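Local coordinates for protein D-alanyl-lipoteichoic acid synthetase (Streptococcus pneumoniae, PDB 3BMA) that probably takes part in the D-alanylation of lipoteichoic acid at the cell membrane, as part of cell wall biogenesis, at residues R69-Y74 with F367-T372; K235-N240 with L352-W357; I321-E326 with K386-Y391. The protein carries 1 engineered substitution. All coordinates share one frame; numbering follows the deposited sequence.

Contact 1. Residues R69-Y74 with F367-T372; sequences RSYRPY and FLSNPT
Tyr71 and Leu368 meet because Tyr71 places its CG between its own backbone N and carbonyl carbon (chi1 66°), while Leu368 turns CG away from its carbonyl carbon and beside N (chi1 -62°). The two side chains then cross at about a right angle. Leu368 lays its CD1 methyl over one face of the phenol ring, 3.9 Å from the Tyr71 ring centroid and 22° off the normal, a CH-pi contact displaced toward the rim. The methyl is closest on the CE2 side, and Leu368 CB lies over the same face on the CE1 side, 3.7 Å from Tyr71 CE1. Ser369 OG meets that same carbon at the ring edge, in plane. Ser369 OG is bonded to Asp365 O, one turn back in the helix, and also accepts from a water whose O is 2.7 Å from Ser369 OG. The same water O lies 3.4 Å from Ser70 OG, a weak link between the two serines. At the far end of the ring, Tyr71 OH bonds the carboxylate of Asp365, which also forms a salt bridge with Arg69. The C-terminal end of helix 355-369 thus packs against the loop that leads into strand 72-76, an outermost strand of the sheet within this chain, and the neighbouring strand 43-47 lines the same core, with Val44 touching Tyr71 and Phe46 touching Leu368.

Contact 2. Residues K235-N240 with L352-W357; sequences KNTSNN and LGWLGW
Asn236 and Trp354 bring the two backbones no closer than 10.6 Å between CA atoms, so a long indole has to bridge the gap; Asn236 is just leaving helix 222-235, and Trp354, with a positive phi (54°), sits just ahead of helix 355-369. Trp354 sends its six-membered ring out to the loop, and two small aliphatic groups receive it. Thr237 comes from the opposite direction and puts its CG2 methyl 3.8 Å from Trp354 CZ3, nearly as close to CH2. That methyl lies anti to the carbonyl carbon, leaving OG1 between the backbone N and the carbonyl carbon (chi1 56°), where it bonds the backbone O of Ala233 in the last turn of the helix. Asn236 offers its CB to the neighbouring corner of the ring, 4.0 Å from Trp354 CZ2, while its amide ND2 bonds the backbone O of Asp232. Both approaches are oblique to the indole plane. Between these two segments the contact is purely van der Waals, and the polar groups of both loop residues serve to tie the chain to the helix it has just left. The indole is fixed from elsewhere: NE1 bonds the carboxylate of Asp232, Lys347 makes a cation-pi contact, and Val229 and Ala233 of helix 222-235 touch the Trp354 side chain. On the loop side, Ser238 OG donates to Lys235 O at 3.0 Å, binding the chain back to the helix end. Segment 352-357 directly follows a D-x-x-H sequence and runs into the last long helix, a placement that resembles the Asp/His block of SGNH hydrolases, the clan of this family.

Contact 3. Residues I321-E326 with K386-Y391; sequences IRYQLE and KDWATY
Trp388 has the most surface covered here, and Gln324 and Tyr323 do the covering from helix 311-326. The indole points across from the short helix 386-389, its CG anti to the backbone N (chi1 178°). Its NE1 donates to Gln324 OE1 at 3.2 Å, with an angle of 158° at the hydrogen. The N-H lies near its ring plane and reaches OE1 from above the carbonyl plane, not on a lone pair; the amide and indole planes are 80° apart. Gln324 reaches this point with an extended chain, and CB passes 4.1 Å from Trp388 CZ2. The other half of the amide is anchored separately: NE2 bonds Tyr275 O and Gln279 OE1 of helix 274-287, which fixes which end faces the tryptophan. Tyr323 closes in at the far corner of the indole, its CD2 3.7 Å from Trp388 CH2, with Trp388 CH2 at the edge of the phenol ring, near its plane. Lys320, one turn before Gln324 on helix 311-326, makes a cation-pi contact with the indole and bonds Trp388 O. A buried tryptophan thus docks a C-terminal helical turn onto a helix flanking the parallel sheet of an alpha/beta fold.

Contacts 1 and 2 both use helix 355-369: the residue just before it meets the loop after helix 222-235, and its last turn meets the loop leading into strand 72-76; their centres are 26 Å apart. Contact 3 lies 29 Å from contact 1 and 33 Å from contact 2, centre to centre, where the later helix 386-389 docks on helix 311-326. No two of the three touch. Along the chain, both segments of contact 2 fall between those of contact 1, whereas contact 3 alternates with each of the others. Late parts of the chain are therefore fastened to earlier parts at three separate places; the five-stranded parallel sheet, order 2-1-3-4-5, flanked by helices, fits the SGNH-hydrolase clan.

Contact 1. Residues R69-Y74 with F367-T372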
loop_
_atom_site.group_PDB
_atom_site.type_symbol
_atom_site.label_atom_id
_atom_site.label_comp_id
_atom_site.label_asym_id
_atom_site.label_seq_id
_atom_site.Cartn_x
_atom_site.Cartn_y
_atom_site.Cartn_z
ATOM N N ARG C 69 4.416 -21.636 -45.247
ATOM C CA ARG C 69 5.329 -22.372 -44.375
ATOM C C ARG C 69 4.721 -22.673 -43.006
ATOM O O ARG C 69 3.672 -22.133 -42.653
ATOM C CB ARG C 69 6.658 -21.621 -44.242
ATOM C CG ARG C 69 7.410 -21.515 -45.558
ATOM C CD ARG C 69 8.800 -20.965 -45.375
ATOM N NE ARG C 69 9.618 -21.199 -46.563
ATOM C CZ ARG C 69 10.871 -20.777 -46.711
ATOM N NH1 ARG C 69 11.467 -20.092 -45.748
ATOM N NH2 ARG C 69 11.530 -21.045 -47.826
ATOM N N SER C 70 5.384 -23.537 -42.241
ATOM C CA SER C 70 4.921 -23.916 -40.902
ATOM C C SER C 70 5.152 -22.822 -39.847
ATOM O O SER C 70 4.910 -23.035 -38.655
ATOM C CB SER C 70 5.569 -25.237 -40.464
ATOM O OG SER C 70 6.984 -25.172 -40.544
ATOM N N TYR C 71 5.617 -21.658 -40.298
ATOM C CA TYR C 71 5.876 -20.511 -39.435
ATOM C C TYR C 71 5.732 -19.195 -40.201
ATOM O O TYR C 71 5.790 -19.177 -41.431
ATOM C CB TYR C 71 7.274 -20.606 -38.803
ATOM C CG TYR C 71 8.425 -20.508 -39.782
ATOM C CD1 TYR C 71 8.982 -21.654 -40.349
ATOM C CD2 TYR C 71 8.971 -19.269 -40.128
ATOM C CE1 TYR C 71 10.040 -21.570 -41.250
ATOM C CE2 TYR C 71 10.022 -19.174 -41.035
ATOM C CZ TYR C 71 10.555 -20.328 -41.586
ATOM O OH TYR C 71 11.600 -20.236 -42.475
ATOM N N ARG C 72 5.540 -18.108 -39.455
ATOM C CA ARG C 72 5.646 -16.750 -39.979
ATOM C C ARG C 72 6.642 -15.977 -39.119
ATOM O O ARG C 72 6.651 -16.140 -37.902
ATOM C CB ARG C 72 4.295 -16.036 -39.951
ATOM C CG ARG C 72 3.217 -16.623 -40.853
ATOM C CD ARG C 72 3.602 -16.569 -42.331
ATOM N NE ARG C 72 2.544 -17.093 -43.198
ATOM C CZ ARG C 72 2.333 -18.384 -43.453
ATOM N NH1 ARG C 72 3.105 -19.319 -42.910
ATOM N NH2 ARG C 72 1.345 -18.743 -44.260
ATOM N N PRO C 73 7.509 -15.160 -39.742
ATOM C CA PRO C 73 8.368 -14.279 -38.949
ATOM C C PRO C 73 7.584 -13.132 -38.310
ATOM O O PRO C 73 6.708 -12.556 -38.956
ATOM C CB PRO C 73 9.359 -13.719 -39.982
ATOM C CG PRO C 73 9.197 -14.569 -41.209
ATOM C CD PRO C 73 7.779 -15.034 -41.186
ATOM N N TYR C 74 7.870 -12.843 -37.041
ATOM C CA TYR C 74 7.455 -11.585 -36.424
ATOM C C TYR C 74 8.692 -10.706 -36.340
ATOM O O TYR C 74 9.573 -10.938 -35.516
ATOM C CB TYR C 74 6.835 -11.779 -35.031
ATOM C CG TYR C 74 6.043 -10.562 -34.570
ATOM C CD1 TYR C 74 4.654 -10.536 -34.665
ATOM C CD2 TYR C 74 6.686 -9.426 -34.067
ATOM C CE1 TYR C 74 3.926 -9.417 -34.266
ATOM C CE2 TYR C 74 5.967 -8.300 -33.669
ATOM C CZ TYR C 74 4.589 -8.304 -33.770
ATOM O OH TYR C 74 3.876 -7.195 -33.369
ATOM N N PHE C 367 16.183 -24.916 -40.124
ATOM C CA PHE C 367 16.277 -24.823 -38.666
ATOM C C PHE C 367 14.905 -24.617 -38.014
ATOM O O PHE C 367 14.565 -25.295 -37.044
ATOM C CB PHE C 367 17.243 -23.695 -38.275
ATOM C CG PHE C 367 17.298 -23.411 -36.797
ATOM C CD1 PHE C 367 17.946 -24.280 -35.929
ATOM C CD2 PHE C 367 16.721 -22.255 -36.277
ATOM C CE1 PHE C 367 18.006 -24.009 -34.564
ATOM C CE2 PHE C 367 16.773 -21.982 -34.916
ATOM C CZ PHE C 367 17.418 -22.857 -34.059
ATOM N N LEU C 368 14.124 -23.688 -38.560
ATOM C CA LEU C 368 12.808 -23.364 -38.011
ATOM C C LEU C 368 11.720 -24.364 -38.410
ATOM O O LEU C 368 10.767 -24.570 -37.656
ATOM C CB LEU C 368 12.383 -21.943 -38.397
ATOM C CG LEU C 368 13.205 -20.733 -37.927
ATOM C CD1 LEU C 368 12.570 -19.458 -38.444
ATOM C CD2 LEU C 368 13.342 -20.672 -36.414
ATOM N N SER C 369 11.859 -24.976 -39.589
ATOM C CA SER C 369 10.900 -25.990 -40.066
ATOM C C SER C 369 10.977 -27.288 -39.270
ATOM O O SER C 369 9.997 -28.035 -39.197
ATOM C CB SER C 369 11.109 -26.297 -41.548
ATOM O OG SER C 369 11.014 -25.119 -42.328
ATOM N N ASN C 370 12.145 -27.548 -38.685
ATOM C CA ASN C 370 12.367 -28.714 -37.839
ATOM C C ASN C 370 12.770 -28.279 -36.433
ATOM O O ASN C 370 13.957 -28.283 -36.108
ATOM C CB ASN C 370 13.453 -29.607 -38.442
ATOM C CG ASN C 370 13.130 -30.048 -39.854
ATOM O OD1 ASN C 370 12.368 -30.994 -40.063
ATOM N ND2 ASN C 370 13.724 -29.373 -40.835
ATOM N N PRO C 371 11.782 -27.910 -35.593
ATOM C CA PRO C 371 12.063 -27.321 -34.286
ATOM C C PRO C 371 12.664 -28.326 -33.309
ATOM O O PRO C 371 12.095 -29.395 -33.084
ATOM C CB PRO C 371 10.678 -26.860 -33.795
ATOM C CG PRO C 371 9.782 -26.934 -34.984
ATOM C CD PRO C 371 10.333 -28.041 -35.815
ATOM N N THR C 372 13.821 -27.977 -32.759
ATOM C CA THR C 372 14.489 -28.790 -31.749
ATOM C C THR C 372 14.691 -27.949 -30.487
ATOM O O THR C 372 14.934 -26.744 -30.589
ATOM C CB THR C 372 15.849 -29.338 -32.258
ATOM O OG1 THR C 372 16.570 -28.304 -32.937
ATOM C CG2 THR C 372 15.631 -30.502 -33.212
HETATM O O HOH W 1 8.620 -24.386 -43.408
#

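Contact 2. Residues K235-N240 with L352-W357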
loop_
_atom_site.group_PDB
_atom_site.type_symbol
_atom_site.label_atom_id
_atom_site.label_comp_id
_atom_site.label_asym_id
_atom_site.label_seq_id
_atom_site.Cartn_x
_atom_site.Cartn_y
_atom_site.Cartn_z
ATOM N N LYS C 235 18.219 -4.435 -62.135
ATOM C CA LYS C 235 17.390 -3.282 -62.484
ATOM C C LYS C 235 17.522 -2.152 -61.459
ATOM O O LYS C 235 17.358 -0.978 -61.795
ATOM C CB LYS C 235 15.928 -3.730 -62.582
ATOM C CG LYS C 235 15.003 -2.822 -63.377
ATOM C CD LYS C 235 13.692 -3.542 -63.685
ATOM C CE LYS C 235 12.642 -2.605 -64.265
ATOM N NZ LYS C 235 12.005 -1.757 -63.217
ATOM N N ASN C 236 17.830 -2.517 -60.215
ATOM C CA ASN C 236 17.854 -1.564 -59.105
ATOM C C ASN C 236 19.234 -1.241 -58.514
ATOM O O ASN C 236 19.328 -0.623 -57.452
ATOM C CB ASN C 236 16.884 -2.017 -58.010
ATOM C CG ASN C 236 15.436 -1.839 -58.414
ATOM O OD1 ASN C 236 14.890 -0.741 -58.331
ATOM N ND2 ASN C 236 14.807 -2.920 -58.854
ATOM N N THR C 237 20.296 -1.665 -59.197
ATOM C CA THR C 237 21.664 -1.267 -58.841
ATOM C C THR C 237 22.327 -0.550 -60.024
ATOM O O THR C 237 23.524 -0.715 -60.281
ATOM C CB THR C 237 22.536 -2.470 -58.385
ATOM O OG1 THR C 237 22.555 -3.471 -59.410
ATOM C CG2 THR C 237 22.012 -3.079 -57.080
ATOM N N SER C 238 21.532 0.260 -60.723
ATOM C CA SER C 238 21.936 0.912 -61.972
ATOM C C SER C 238 22.924 2.064 -61.789
ATOM O O SER C 238 23.964 2.096 -62.451
ATOM C CB SER C 238 20.704 1.412 -62.737
ATOM O OG SER C 238 19.788 0.362 -62.989
ATOM N N ASN C 239 22.605 2.991 -60.884
ATOM C CA ASN C 239 23.332 4.265 -60.760
ATOM C C ASN C 239 24.764 4.221 -60.190
ATOM O O ASN C 239 25.429 5.256 -60.098
ATOM C CB ASN C 239 22.478 5.303 -60.008
ATOM C CG ASN C 239 22.173 4.904 -58.560
ATOM O OD1 ASN C 239 22.615 3.865 -58.064
ATOM N ND2 ASN C 239 21.407 5.745 -57.880
ATOM N N ASN C 240 25.226 3.028 -59.817
ATOM C CA ASN C 240 26.558 2.844 -59.239
ATOM C C ASN C 240 27.200 1.514 -59.636
ATOM O O ASN C 240 26.510 0.572 -60.029
ATOM C CB ASN C 240 26.509 2.974 -57.711
ATOM C CG ASN C 240 25.784 1.812 -57.039
ATOM O OD1 ASN C 240 26.417 0.889 -56.526
ATOM N ND2 ASN C 240 24.452 1.855 -57.043
ATOM N N LEU C 352 21.704 -7.196 -45.372
ATOM C CA LEU C 352 21.360 -8.306 -46.260
ATOM C C LEU C 352 20.182 -7.928 -47.136
ATOM O O LEU C 352 19.269 -7.224 -46.700
ATOM C CB LEU C 352 20.987 -9.553 -45.448
ATOM C CG LEU C 352 21.925 -10.758 -45.322
ATOM C CD1 LEU C 352 23.301 -10.378 -44.814
ATOM C CD2 LEU C 352 21.299 -11.800 -44.404
ATOM N N GLY C 353 20.214 -8.403 -48.373
ATOM C CA GLY C 353 19.121 -8.200 -49.303
ATOM C C GLY C 353 19.284 -9.083 -50.518
ATOM O O GLY C 353 20.360 -9.651 -50.744
ATOM N N TRP C 354 18.201 -9.188 -51.284
ATOM C CA TRP C 354 18.154 -9.906 -52.558
ATOM C C TRP C 354 18.638 -11.358 -52.478
ATOM O O TRP C 354 17.972 -12.199 -51.876
ATOM C CB TRP C 354 18.877 -9.120 -53.668
ATOM C CG TRP C 354 18.162 -7.865 -54.117
ATOM C CD1 TRP C 354 16.872 -7.765 -54.559
ATOM C CD2 TRP C 354 18.715 -6.543 -54.199
ATOM N NE1 TRP C 354 16.582 -6.464 -54.898
ATOM C CE2 TRP C 354 17.695 -5.692 -54.689
ATOM C CE3 TRP C 354 19.974 -5.994 -53.905
ATOM C CZ2 TRP C 354 17.891 -4.323 -54.885
ATOM C CZ3 TRP C 354 20.169 -4.630 -54.102
ATOM C CH2 TRP C 354 19.130 -3.811 -54.590
ATOM N N LEU C 355 19.791 -11.644 -53.077
ATOM C CA LEU C 355 20.364 -12.993 -53.070
ATOM C C LEU C 355 20.908 -13.380 -51.693
ATOM O O LEU C 355 21.002 -14.564 -51.371
ATOM C CB LEU C 355 21.452 -13.131 -54.147
ATOM C CG LEU C 355 21.116 -13.743 -55.518
ATOM C CD1 LEU C 355 19.909 -13.106 -56.200
ATOM C CD2 LEU C 355 22.334 -13.679 -56.436
ATOM N N GLY C 356 21.241 -12.376 -50.883
ATOM C CA GLY C 356 21.671 -12.588 -49.499
ATOM C C GLY C 356 20.571 -13.123 -48.599
ATOM O O GLY C 356 20.849 -13.789 -47.604
ATOM N N TRP C 357 19.321 -12.826 -48.951
ATOM C CA TRP C 357 18.161 -13.392 -48.271
ATOM C C TRP C 357 17.990 -14.880 -48.559
ATOM O O TRP C 357 17.447 -15.622 -47.734
ATOM C CB TRP C 357 16.880 -12.663 -48.672
ATOM C CG TRP C 357 16.593 -11.350 -47.965
ATOM C CD1 TRP C 357 16.132 -10.207 -48.548
ATOM C CD2 TRP C 357 16.718 -11.056 -46.558
ATOM N NE1 TRP C 357 15.971 -9.221 -47.607
ATOM C CE2 TRP C 357 16.324 -9.712 -46.379
ATOM C CE3 TRP C 357 17.131 -11.792 -45.437
ATOM C CZ2 TRP C 357 16.330 -9.089 -45.128
ATOM C CZ3 TRP C 357 17.135 -11.170 -44.193
ATOM C CH2 TRP C 357 16.736 -9.833 -44.051
#

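Contact 3. Residues I321-E326 with K386-Y391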
loop_
_atom_site.group_PDB
_atom_site.type_symbol
_atom_site.label_atom_id
_atom_site.label_comp_id
_atom_site.label_asym_id
_atom_site.label_seq_id
_atom_site.Cartn_x
_atom_site.Cartn_y
_atom_site.Cartn_z
ATOM N N ILE C 321 33.033 -12.431 -31.455
ATOM C CA ILE C 321 31.596 -12.665 -31.319
ATOM C C ILE C 321 31.301 -14.161 -31.188
ATOM O O ILE C 321 30.647 -14.586 -30.231
ATOM C CB ILE C 321 30.796 -12.025 -32.504
ATOM C CG1 ILE C 321 30.743 -10.502 -32.339
ATOM C CG2 ILE C 321 29.365 -12.574 -32.582
ATOM C CD1 ILE C 321 30.408 -9.731 -33.603
ATOM N N ARG C 322 31.819 -14.945 -32.138
ATOM C CA ARG C 322 31.631 -16.394 -32.178
ATOM C C ARG C 322 32.127 -17.092 -30.917
ATOM O O ARG C 322 31.511 -18.051 -30.469
ATOM C CB ARG C 322 32.308 -16.993 -33.410
ATOM C CG ARG C 322 31.568 -16.767 -34.735
ATOM C CD ARG C 322 32.199 -17.602 -35.843
ATOM N NE ARG C 322 31.922 -19.027 -35.661
ATOM C CZ ARG C 322 31.269 -19.791 -36.533
ATOM N NH1 ARG C 322 30.841 -19.290 -37.680
ATOM N NH2 ARG C 322 31.061 -21.070 -36.265
ATOM N N TYR C 323 33.221 -16.602 -30.338
ATOM C CA TYR C 323 33.738 -17.166 -29.093
ATOM C C TYR C 323 32.772 -16.980 -27.927
ATOM O O TYR C 323 32.554 -17.909 -27.156
ATOM C CB TYR C 323 35.114 -16.601 -28.738
ATOM C CG TYR C 323 35.672 -17.182 -27.455
ATOM C CD1 TYR C 323 36.166 -18.490 -27.415
ATOM C CD2 TYR C 323 35.692 -16.433 -26.276
ATOM C CE1 TYR C 323 36.667 -19.033 -26.240
ATOM C CE2 TYR C 323 36.193 -16.969 -25.092
ATOM C CZ TYR C 323 36.680 -18.267 -25.083
ATOM O OH TYR C 323 37.175 -18.800 -23.918
ATOM N N GLN C 324 32.193 -15.785 -27.815
ATOM C CA GLN C 324 31.211 -15.477 -26.772
ATOM C C GLN C 324 29.984 -16.383 -26.872
ATOM O O GLN C 324 29.473 -16.864 -25.860
ATOM C CB GLN C 324 30.793 -14.007 -26.845
ATOM C CG GLN C 324 30.018 -13.523 -25.618
ATOM C CD GLN C 324 29.792 -12.022 -25.599
ATOM O OE1 GLN C 324 30.206 -11.298 -26.509
ATOM N NE2 GLN C 324 29.133 -11.546 -24.550
ATOM N N LEU C 325 29.534 -16.622 -28.100
ATOM C CA LEU C 325 28.412 -17.514 -28.355
ATOM C C LEU C 325 28.779 -18.972 -28.080
ATOM O O LEU C 325 28.172 -19.613 -27.219
ATOM C CB LEU C 325 27.912 -17.361 -29.796
ATOM C CG LEU C 325 27.541 -15.978 -30.338
ATOM C CD1 LEU C 325 27.076 -16.087 -31.785
ATOM C CD2 LEU C 325 26.476 -15.311 -29.484
ATOM N N GLU C 326 29.792 -19.469 -28.790
ATOM C CA GLU C 326 30.131 -20.897 -28.797
ATOM C C GLU C 326 30.727 -21.443 -27.505
ATOM O O GLU C 326 30.482 -22.602 -27.167
ATOM C CB GLU C 326 31.027 -21.242 -29.988
ATOM C CG GLU C 326 30.260 -21.325 -31.291
ATOM C CD GLU C 326 31.148 -21.479 -32.508
ATOM O OE1 GLU C 326 32.053 -20.640 -32.711
ATOM O OE2 GLU C 326 30.926 -22.440 -33.275
ATOM N N LYS C 386 34.456 -5.285 -18.206
ATOM C CA LYS C 386 35.144 -4.322 -19.062
ATOM C C LYS C 386 36.370 -4.963 -19.718
ATOM O O LYS C 386 36.790 -4.542 -20.801
ATOM C CB LYS C 386 35.545 -3.091 -18.236
ATOM C CG LYS C 386 35.777 -1.804 -19.035
ATOM C CD LYS C 386 37.260 -1.538 -19.319
ATOM C CE LYS C 386 38.030 -1.142 -18.061
ATOM N NZ LYS C 386 39.497 -1.046 -18.309
ATOM N N ASP C 387 36.928 -5.979 -19.056
ATOM C CA ASP C 387 38.043 -6.770 -19.582
ATOM C C ASP C 387 37.683 -7.435 -20.910
ATOM O O ASP C 387 38.477 -7.417 -21.851
ATOM C CB ASP C 387 38.482 -7.835 -18.569
ATOM C CG ASP C 387 39.053 -7.238 -17.289
ATOM O OD1 ASP C 387 40.054 -7.785 -16.779
ATOM O OD2 ASP C 387 38.505 -6.231 -16.785
ATOM N N TRP C 388 36.485 -8.010 -20.978
ATOM C CA TRP C 388 35.992 -8.602 -22.215
ATOM C C TRP C 388 35.630 -7.541 -23.239
ATOM O O TRP C 388 35.893 -7.709 -24.430
ATOM C CB TRP C 388 34.789 -9.522 -21.967
ATOM C CG TRP C 388 34.237 -10.103 -23.238
ATOM C CD1 TRP C 388 33.016 -9.850 -23.792
ATOM C CD2 TRP C 388 34.909 -11.000 -24.138
ATOM N NE1 TRP C 388 32.875 -10.547 -24.968
ATOM C CE2 TRP C 388 34.021 -11.260 -25.205
ATOM C CE3 TRP C 388 36.168 -11.621 -24.137
ATOM C CZ2 TRP C 388 34.349 -12.115 -26.260
ATOM C CZ3 TRP C 388 36.498 -12.464 -25.191
ATOM C CH2 TRP C 388 35.588 -12.706 -26.236
ATOM N N ALA C 389 35.040 -6.448 -22.757
ATOM C CA ALA C 389 34.556 -5.361 -23.603
ATOM C C ALA C 389 35.655 -4.752 -24.469
ATOM O O ALA C 389 35.417 -4.398 -25.626
ATOM C CB ALA C 389 33.905 -4.288 -22.746
ATOM N N THR C 390 36.859 -4.658 -23.906
ATOM C CA THR C 390 37.986 -4.010 -24.571
ATOM C C THR C 390 39.096 -4.983 -24.999
ATOM O O THR C 390 40.208 -4.552 -25.314
ATOM C CB THR C 390 38.592 -2.913 -23.670
ATOM O OG1 THR C 390 38.973 -3.485 -22.412
ATOM C CG2 THR C 390 37.591 -1.792 -23.430
ATOM N N TYR C 391 38.790 -6.282 -25.024
ATOM C CA TYR C 391 39.787 -7.320 -25.306
ATOM C C TYR C 391 40.242 -7.368 -26.768
ATOM O O TYR C 391 39.432 -7.560 -27.679
ATOM C CB TYR C 391 39.287 -8.696 -24.854
ATOM C CG TYR C 391 40.352 -9.770 -24.876
ATOM C CD1 TYR C 391 41.377 -9.782 -23.926
ATOM C CD2 TYR C 391 40.337 -10.774 -25.843
ATOM C CE1 TYR C 391 42.362 -10.764 -23.943
ATOM C CE2 TYR C 391 41.317 -11.763 -25.868
ATOM C CZ TYR C 391 42.324 -11.751 -24.913
ATOM O OH TYR C 391 43.293 -12.726 -24.930
#